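Local coordinates for nitrogenase molybdenum-iron protein beta chain (Clostridium pasteurianum, PDB 4WES) that forms, with the alpha chain, the nitrogenase component that reduces dinitrogen to ammonia and carries an [8Fe-7S] cluster shared between the two chains, at residues 310-324 / 331-345. Numbering follows the deposited sequence.
Sequences LQGKKVALLGDPDEI and IIELGAIPKYVVTGT
Val315 sits at the break in the pairing between strand 314-318 and strand 337-343. Its N donates to Ile337 O, while its carbonyl O takes two N-H groups, Lys339 N at 2.8 Å and Tyr340 N at 3.3 Å. This is a beta bulge: the register slips by one residue, and beyond it the parallel ladder resumes with Leu317 N to Tyr340 O and Val342 N to Leu317 O. On the face toward helix 321-333, with CG1 anti to the backbone N (chi1 -172°), Val315 turns CG2 to Ile331 CG2, tip to tip at 3.9 Å. Leu317 lies alongside Pro338, CD1 to CB 4.1 Å, and Ile324 CG2 passes Val341 CG1 at 3.7 Å, the two side chains running in opposing senses. The other face carries Leu318 beside Val342, both covered by helix 374-383. At the bulge Lys339 CG lies over the centre of the Tyr340 ring, 3.7 Å above its plane. Lys314 and Lys339 both form salt bridges with Glu384, which probably offsets their like charges.

At the C-terminal ends of the strands Thr343 OG1 gives its proton to Gly319 O (2.7 Å, in the carbonyl plane) and accepts from Thr345 N, an ST turn. One water joins Asp320 OD1, Thr343 OG1 and Thr345 OG1; Asp320 OD2 is also hydrogen-bonded to His146 NE2, and Thr345 OG1 to Ser145 OG. At the opposite end, Gly335 closes helix 321-333 in a Schellman motif; Gln311, its chain bent at chi2 (-44°), reaches back so that NE2 bonds Leu334 O at 3.0 Å. Strand, helix and parallel neighbouring strand make a beta-alpha-beta crossover within one of the Rossmann-like parallel sheets of the NifD/NifK family.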
ATOM      1  N   LEU B 310      12.760   1.369 -10.559  1.00  9.13           N
ATOM      2  CA  LEU B 310      13.446   0.209 -10.013  1.00  9.20           C
ATOM      3  C   LEU B 310      14.939   0.197 -10.285  1.00  9.13           C
ATOM      4  O   LEU B 310      15.714  -0.327  -9.489  1.00  9.49           O
ATOM      5  CB  LEU B 310      12.794  -1.077 -10.555  1.00  9.67           C
ATOM      6  CG  LEU B 310      11.337  -1.266 -10.155  1.00  9.74           C
ATOM      7  CD1 LEU B 310      10.648  -2.295 -11.016  1.00 11.66           C
ATOM      8  CD2 LEU B 310      11.253  -1.677  -8.700  1.00 14.48           C
ATOM      9  N   GLN B 311      15.352   0.721 -11.430  1.00  9.36           N
ATOM     10  CA  GLN B 311      16.739   0.548 -11.863  1.00  9.54           C
ATOM     11  C   GLN B 311      17.688   1.186 -10.850  1.00  9.42           C
ATOM     12  O   GLN B 311      17.574   2.391 -10.560  1.00 10.99           O
ATOM     13  CB  GLN B 311      17.008   1.135 -13.257  1.00 10.26           C
ATOM     14  CG  GLN B 311      16.135   0.575 -14.363  1.00 10.46           C
ATOM     15  CD  GLN B 311      15.998  -0.918 -14.287  1.00 10.16           C
ATOM     16  OE1 GLN B 311      16.968  -1.655 -14.521  1.00 10.24           O
ATOM     17  NE2 GLN B 311      14.793  -1.367 -13.930  1.00 10.67           N
ATOM     18  N   GLY B 312      18.657   0.402 -10.390  1.00  9.79           N
ATOM     19  CA  GLY B 312      19.687   0.917  -9.516  1.00 10.90           C
ATOM     20  C   GLY B 312      19.279   1.159  -8.086  1.00 10.56           C
ATOM     21  O   GLY B 312      20.096   1.643  -7.284  1.00 12.69           O
ATOM     22  N   LYS B 313      18.047   0.814  -7.712  1.00 10.14           N
ATOM     23  CA  LYS B 313      17.612   1.022  -6.334  1.00  9.76           C
ATOM     24  C   LYS B 313      18.374   0.097  -5.409  1.00  9.51           C
ATOM     25  O   LYS B 313      18.450  -1.108  -5.678  1.00 10.41           O
ATOM     26  CB  LYS B 313      16.093   0.770  -6.201  1.00 10.60           C
ATOM     27  CG  LYS B 313      15.203   1.835  -6.847  1.00 12.41           C
ATOM     28  CD  LYS B 313      15.014   3.033  -5.909  1.00 14.05           C
ATOM     29  CE  LYS B 313      14.099   4.099  -6.455  1.00 13.93           C
ATOM     30  NZ  LYS B 313      14.674   4.719  -7.625  1.00 14.83           N
ATOM     31  N   LYS B 314      18.853   0.641  -4.285  1.00  9.21           N
ATOM     32  CA  LYS B 314      19.561  -0.161  -3.294  1.00  9.00           C
ATOM     33  C   LYS B 314      18.579  -0.701  -2.276  1.00  8.79           C
ATOM     34  O   LYS B 314      17.810   0.045  -1.694  1.00  9.75           O
ATOM     35  CB  LYS B 314      20.613   0.685  -2.585  1.00 10.24           C
ATOM     36  CG  LYS B 314      21.765   1.110  -3.465  1.00 13.00           C
ATOM     37  CD  LYS B 314      22.703   2.082  -2.735  1.00 19.12           C
ATOM     38  CE  LYS B 314      23.687   2.763  -3.665  1.00 27.71           C
ATOM     39  NZ  LYS B 314      24.420   3.836  -2.911  1.00 55.86           N
ATOM     40  N   VAL B 315      18.632  -2.014  -2.059  1.00  8.89           N
ATOM     41  CA  VAL B 315      17.657  -2.695  -1.214  1.00  8.58           C
ATOM     42  C   VAL B 315      18.354  -3.378  -0.036  1.00  8.88           C
ATOM     43  O   VAL B 315      19.356  -4.075  -0.209  1.00  9.81           O
ATOM     44  CB  VAL B 315      16.849  -3.737  -2.018  1.00  9.62           C
ATOM     45  CG1 VAL B 315      15.713  -4.302  -1.180  1.00  9.60           C
ATOM     46  CG2 VAL B 315      16.331  -3.157  -3.311  1.00 10.00           C
ATOM     47  N   ALA B 316      17.794  -3.200   1.152  1.00  8.56           N
ATOM     48  CA  ALA B 316      18.174  -3.999   2.332  1.00  8.77           C
ATOM     49  C   ALA B 316      17.104  -5.039   2.558  1.00  8.52           C
ATOM     50  O   ALA B 316      15.916  -4.713   2.556  1.00  9.14           O
ATOM     51  CB  ALA B 316      18.292  -3.109   3.558  1.00  9.63           C
ATOM     52  N   LEU B 317      17.522  -6.297   2.742  1.00  8.57           N
ATOM     53  CA  LEU B 317      16.617  -7.428   2.918  1.00  9.70           C
ATOM     54  C   LEU B 317      17.040  -8.252   4.110  1.00  8.46           C
ATOM     55  O   LEU B 317      18.222  -8.570   4.241  1.00  9.83           O
ATOM     56  CB  LEU B 317      16.620  -8.393   1.684  1.00 14.27           C
ATOM     57  CG  LEU B 317      16.377  -7.866   0.321  1.00 14.79           C
ATOM     58  CD1 LEU B 317      17.665  -7.487  -0.342  1.00 14.24           C
ATOM     59  CD2 LEU B 317      15.655  -8.956  -0.431  1.00 20.85           C
ATOM     60  N   LEU B 318      16.086  -8.602   4.969  1.00  8.24           N
ATOM     61  CA  LEU B 318      16.339  -9.526   6.058  1.00  8.26           C
ATOM     62  C   LEU B 318      15.228 -10.533   6.105  1.00  8.28           C
ATOM     63  O   LEU B 318      14.054 -10.167   6.025  1.00  9.90           O
ATOM     64  CB  LEU B 318      16.356  -8.872   7.468  1.00  9.75           C
ATOM     65  CG  LEU B 318      17.384  -7.793   7.703  1.00 10.36           C
ATOM     66  CD1 LEU B 318      16.800  -6.431   7.384  1.00 11.59           C
ATOM     67  CD2 LEU B 318      17.906  -7.898   9.150  1.00 11.31           C
ATOM     68  N   GLY B 319      15.567 -11.800   6.334  1.00  8.59           N
ATOM     69  CA  GLY B 319      14.551 -12.827   6.537  1.00  9.17           C
ATOM     70  C   GLY B 319      15.093 -14.218   6.486  1.00  8.48           C
ATOM     71  O   GLY B 319      16.260 -14.461   6.816  1.00  9.63           O
ATOM     72  N   ASP B 320      14.230 -15.144   6.118  1.00  9.28           N
ATOM     73  CA  ASP B 320      14.547 -16.550   6.158  1.00  9.90           C
ATOM     74  C   ASP B 320      15.244 -16.953   4.853  1.00  9.95           C
ATOM     75  O   ASP B 320      15.041 -16.351   3.793  1.00 11.74           O
ATOM     76  CB  ASP B 320      13.257 -17.339   6.399  1.00 11.27           C
ATOM     77  CG  ASP B 320      12.650 -17.059   7.728  1.00 10.51           C
ATOM     78  OD1 ASP B 320      13.380 -16.639   8.659  1.00 10.30           O
ATOM     79  OD2 ASP B 320      11.424 -17.292   7.895  1.00 11.81           O
ATOM     80  N   PRO B 321      16.104 -17.994   4.892  1.00  9.83           N
ATOM     81  CA  PRO B 321      17.046 -18.138   3.785  1.00 10.38           C
ATOM     82  C   PRO B 321      16.400 -18.466   2.457  1.00  9.43           C
ATOM     83  O   PRO B 321      16.788 -17.906   1.420  1.00 10.02           O
ATOM     84  CB  PRO B 321      17.995 -19.261   4.233  1.00 11.49           C
ATOM     85  CG  PRO B 321      17.775 -19.462   5.657  1.00 21.10           C
ATOM     86  CD  PRO B 321      16.466 -18.818   6.051  1.00 10.96           C
ATOM     87  N   ASP B 322      15.433 -19.397   2.426  1.00  9.57           N
ATOM     88  CA  ASP B 322      14.873 -19.794   1.138  1.00  9.56           C
ATOM     89  C   ASP B 322      14.209 -18.600   0.438  1.00  9.04           C
ATOM     90  O   ASP B 322      14.420 -18.350  -0.749  1.00  9.84           O
ATOM     91  CB  ASP B 322      13.857 -20.929   1.289  1.00  9.78           C
ATOM     92  CG  ASP B 322      14.436 -22.212   1.901  1.00 10.16           C
ATOM     93  OD1 ASP B 322      15.580 -22.573   1.550  1.00 11.48           O
ATOM     94  OD2 ASP B 322      13.706 -22.832   2.724  1.00 10.73           O
ATOM     95  N   GLU B 323      13.367 -17.890   1.192  1.00  9.60           N
ATOM     96  CA  GLU B 323      12.631 -16.755   0.647  1.00 10.51           C
ATOM     97  C   GLU B 323      13.545 -15.606   0.255  1.00  9.43           C
ATOM     98  O   GLU B 323      13.326 -14.944  -0.761  1.00 10.32           O
ATOM     99  CB  GLU B 323      11.571 -16.260   1.702  1.00 13.43           C
ATOM    100  CG  GLU B 323      12.171 -15.634   2.977  1.00 17.10           C
ATOM    101  CD  GLU B 323      11.213 -15.195   4.133  1.00 17.34           C
ATOM    102  OE1 GLU B 323       9.990 -15.546   3.957  1.00 14.24           O
ATOM    103  OE2 GLU B 323      11.695 -14.394   5.131  1.00 15.34           O
ATOM    104  N   ILE B 324      14.590 -15.368   1.048  1.00  9.56           N
ATOM    105  CA  ILE B 324      15.488 -14.241   0.762  1.00  9.81           C
ATOM    106  C   ILE B 324      16.442 -14.550  -0.404  1.00  9.16           C
ATOM    107  O   ILE B 324      16.772 -13.663  -1.167  1.00 10.01           O
ATOM    108  CB  ILE B 324      16.228 -13.780   2.036  1.00  9.62           C
ATOM    109  CG1 ILE B 324      15.251 -13.228   3.070  1.00 11.52           C
ATOM    110  CG2 ILE B 324      17.307 -12.758   1.712  1.00 10.96           C
ATOM    111  CD1 ILE B 324      14.490 -11.974   2.630  1.00 12.39           C
ATOM    112  N   ILE B 331      15.006  -9.195  -7.027  1.00  8.81           N
ATOM    113  CA  ILE B 331      15.485  -7.812  -6.979  1.00  9.03           C
ATOM    114  C   ILE B 331      16.481  -7.527  -8.130  1.00  9.28           C
ATOM    115  O   ILE B 331      16.382  -6.511  -8.806  1.00  9.06           O
ATOM    116  CB  ILE B 331      16.089  -7.526  -5.582  1.00  9.17           C
ATOM    117  CG1 ILE B 331      15.020  -7.525  -4.509  1.00  9.64           C
ATOM    118  CG2 ILE B 331      16.906  -6.242  -5.588  1.00  9.57           C
ATOM    119  CD1 ILE B 331      13.899  -6.551  -4.657  1.00 13.73           C
ATOM    120  N   ILE B 332      17.422  -8.454  -8.342  1.00  8.94           N
ATOM    121  CA  ILE B 332      18.331  -8.341  -9.455  1.00  9.29           C
ATOM    122  C   ILE B 332      17.589  -8.327 -10.794  1.00  9.15           C
ATOM    123  O   ILE B 332      17.867  -7.510 -11.691  1.00 10.02           O
ATOM    124  CB  ILE B 332      19.404  -9.437  -9.407  1.00  9.89           C
ATOM    125  CG1 ILE B 332      20.292  -9.251  -8.161  1.00 10.69           C
ATOM    126  CG2 ILE B 332      20.254  -9.433 -10.665  1.00 12.36           C
ATOM    127  CD1 ILE B 332      21.235 -10.407  -7.917  1.00 13.20           C
ATOM    128  N   GLU B 333      16.604  -9.226 -10.945  1.00  8.97           N
ATOM    129  CA  GLU B 333      15.803  -9.284 -12.170  1.00  9.46           C
ATOM    130  C   GLU B 333      15.053  -7.995 -12.457  1.00  9.02           C
ATOM    131  O   GLU B 333      14.807  -7.680 -13.611  1.00  9.64           O
ATOM    132  CB  GLU B 333      14.835 -10.459 -12.084  1.00  9.63           C
ATOM    133  CG  GLU B 333      15.516 -11.818 -12.090  1.00  9.98           C
ATOM    134  CD  GLU B 333      14.618 -12.998 -11.800  1.00 10.79           C
ATOM    135  OE1 GLU B 333      13.617 -12.845 -11.084  1.00 10.52           O
ATOM    136  OE2 GLU B 333      14.949 -14.089 -12.287  1.00 13.22           O
ATOM    137  N   LEU B 334      14.682  -7.273 -11.385  1.00  9.37           N
ATOM    138  CA  LEU B 334      13.990  -5.992 -11.514  1.00  9.40           C
ATOM    139  C   LEU B 334      14.914  -4.848 -11.929  1.00  9.42           C
ATOM    140  O   LEU B 334      14.434  -3.754 -12.233  1.00 10.05           O
ATOM    141  CB  LEU B 334      13.296  -5.630 -10.194  1.00  8.77           C
ATOM    142  CG  LEU B 334      12.101  -6.549  -9.865  1.00  9.74           C
ATOM    143  CD1 LEU B 334      11.687  -6.406  -8.415  1.00 11.31           C
ATOM    144  CD2 LEU B 334      10.931  -6.287 -10.786  1.00 10.61           C
ATOM    145  N   GLY B 335      16.233  -5.080 -11.904  1.00  9.39           N
ATOM    146  CA  GLY B 335      17.220  -4.082 -12.179  1.00  9.83           C
ATOM    147  C   GLY B 335      17.713  -3.358 -10.954  1.00  9.11           C
ATOM    148  O   GLY B 335      18.441  -2.347 -11.053  1.00 10.03           O
ATOM    149  N   ALA B 336      17.292  -3.821  -9.772  1.00  9.70           N
ATOM    150  CA  ALA B 336      17.667  -3.207  -8.490  1.00  9.71           C
ATOM    151  C   ALA B 336      18.865  -3.984  -7.892  1.00 10.26           C
ATOM    152  O   ALA B 336      19.338  -4.984  -8.436  1.00 10.65           O
ATOM    153  CB  ALA B 336      16.465  -3.167  -7.558  1.00  9.59           C
ATOM    154  N   ILE B 337      19.310  -3.534  -6.723  1.00  9.94           N
ATOM    155  CA  ILE B 337      20.531  -4.010  -6.113  1.00 10.30           C
ATOM    156  C   ILE B 337      20.263  -4.555  -4.719  1.00 10.11           C
ATOM    157  O   ILE B 337      19.882  -3.792  -3.834  1.00 10.95           O
ATOM    158  CB  ILE B 337      21.574  -2.859  -6.008  1.00 11.34           C
ATOM    159  CG1 ILE B 337      21.939  -2.337  -7.389  1.00 13.61           C
ATOM    160  CG2 ILE B 337      22.819  -3.307  -5.260  1.00 12.54           C
ATOM    161  CD1 ILE B 337      22.648  -1.001  -7.378  1.00 17.80           C
ATOM    162  N   PRO B 338      20.524  -5.849  -4.481  1.00 10.08           N
ATOM    163  CA  PRO B 338      20.537  -6.346  -3.104  1.00 10.01           C
ATOM    164  C   PRO B 338      21.802  -5.846  -2.447  1.00 10.00           C
ATOM    165  O   PRO B 338      22.897  -6.357  -2.720  1.00 11.87           O
ATOM    166  CB  PRO B 338      20.512  -7.882  -3.270  1.00 10.31           C
ATOM    167  CG  PRO B 338      20.192  -8.141  -4.719  1.00 11.00           C
ATOM    168  CD  PRO B 338      20.762  -6.935  -5.443  1.00 10.73           C
ATOM    169  N   LYS B 339      21.656  -4.800  -1.643  1.00 10.00           N
ATOM    170  CA  LYS B 339      22.774  -4.075  -1.056  1.00 10.10           C
ATOM    171  C   LYS B 339      23.200  -4.702   0.261  1.00  9.62           C
ATOM    172  O   LYS B 339      24.391  -4.903   0.493  1.00 10.28           O
ATOM    173  CB  LYS B 339      22.384  -2.616  -0.896  1.00 11.45           C
ATOM    174  CG  LYS B 339      23.415  -1.758  -0.213  1.00 12.81           C
ATOM    175  CD  LYS B 339      24.700  -1.716  -0.971  1.00 15.11           C
ATOM    176  CE  LYS B 339      25.590  -0.640  -0.366  1.00 19.05           C
ATOM    177  NZ  LYS B 339      26.811  -0.533  -1.188  1.00 22.61           N
ATOM    178  N   TYR B 340      22.228  -4.955   1.127  1.00  9.34           N
ATOM    179  CA  TYR B 340      22.456  -5.588   2.444  1.00  9.64           C
ATOM    180  C   TYR B 340      21.503  -6.755   2.489  1.00  8.97           C
ATOM    181  O   TYR B 340      20.310  -6.575   2.312  1.00 10.52           O
ATOM    182  CB  TYR B 340      22.185  -4.640   3.605  1.00  9.51           C
ATOM    183  CG  TYR B 340      22.985  -3.359   3.566  1.00  9.67           C
ATOM    184  CD1 TYR B 340      24.345  -3.351   3.254  1.00 10.27           C
ATOM    185  CD2 TYR B 340      22.396  -2.128   3.813  1.00  9.91           C
ATOM    186  CE1 TYR B 340      25.058  -2.175   3.185  1.00 10.63           C
ATOM    187  CE2 TYR B 340      23.116  -0.948   3.768  1.00  9.94           C
ATOM    188  CZ  TYR B 340      24.453  -0.992   3.460  1.00 10.18           C
ATOM    189  OH  TYR B 340      25.194   0.169   3.369  1.00 11.91           O
ATOM    190  N   VAL B 341      22.024  -7.957   2.729  1.00  9.09           N
ATOM    191  CA  VAL B 341      21.236  -9.194   2.604  1.00  9.17           C
ATOM    192  C   VAL B 341      21.582 -10.075   3.802  1.00  9.21           C
ATOM    193  O   VAL B 341      22.711 -10.561   3.897  1.00 10.67           O
ATOM    194  CB  VAL B 341      21.505  -9.920   1.284  1.00  9.76           C
ATOM    195  CG1 VAL B 341      20.454 -10.993   1.084  1.00 12.29           C
ATOM    196  CG2 VAL B 341      21.517  -8.980   0.092  1.00 11.73           C
ATOM    197  N   VAL B 342      20.607 -10.288   4.691  1.00  9.27           N
ATOM    198  CA  VAL B 342      20.859 -10.956   5.959  1.00  8.75           C
ATOM    199  C   VAL B 342      19.829 -12.004   6.284  1.00  9.02           C
ATOM    200  O   VAL B 342      18.626 -11.792   6.087  1.00  9.71           O
ATOM    201  CB  VAL B 342      20.931  -9.910   7.099  1.00  9.79           C
ATOM    202  CG1 VAL B 342      20.979 -10.553   8.475  1.00 11.71           C
ATOM    203  CG2 VAL B 342      22.145  -9.027   6.893  1.00 12.63           C
ATOM    204  N   THR B 343      20.299 -13.133   6.819  1.00  8.95           N
ATOM    205  CA  THR B 343      19.416 -14.069   7.492  1.00  9.32           C
ATOM    206  C   THR B 343      19.964 -14.370   8.877  1.00  8.45           C
ATOM    207  O   THR B 343      21.193 -14.414   9.050  1.00 10.01           O
ATOM    208  CB  THR B 343      19.240 -15.378   6.694  1.00 10.20           C
ATOM    209  OG1 THR B 343      18.295 -16.220   7.386  1.00  9.75           O
ATOM    210  CG2 THR B 343      20.496 -16.146   6.504  1.00  9.72           C
ATOM    211  N   GLY B 344      19.076 -14.629   9.821  1.00  8.79           N
ATOM    212  CA  GLY B 344      19.489 -15.142  11.113  1.00  9.34           C
ATOM    213  C   GLY B 344      19.697 -16.637  11.156  1.00  9.16           C
ATOM    214  O   GLY B 344      20.241 -17.160  12.121  1.00 10.09           O
ATOM    215  N   THR B 345      19.241 -17.347  10.127  1.00  9.23           N
ATOM    216  CA  THR B 345      19.328 -18.808  10.117  1.00  8.97           C
ATOM    217  C   THR B 345      20.734 -19.211   9.661  1.00 10.54           C
ATOM    218  O   THR B 345      21.209 -18.759   8.633  1.00 10.85           O
ATOM    219  CB  THR B 345      18.277 -19.383   9.179  1.00  9.22           C
ATOM    220  OG1 THR B 345      16.965 -19.106   9.708  1.00  9.97           O
ATOM    221  CG2 THR B 345      18.402 -20.873   9.058  1.00 10.65           C
TER
HETATM  222  O   HOH W   1      15.957 -16.581   9.579  1.00 10.24           O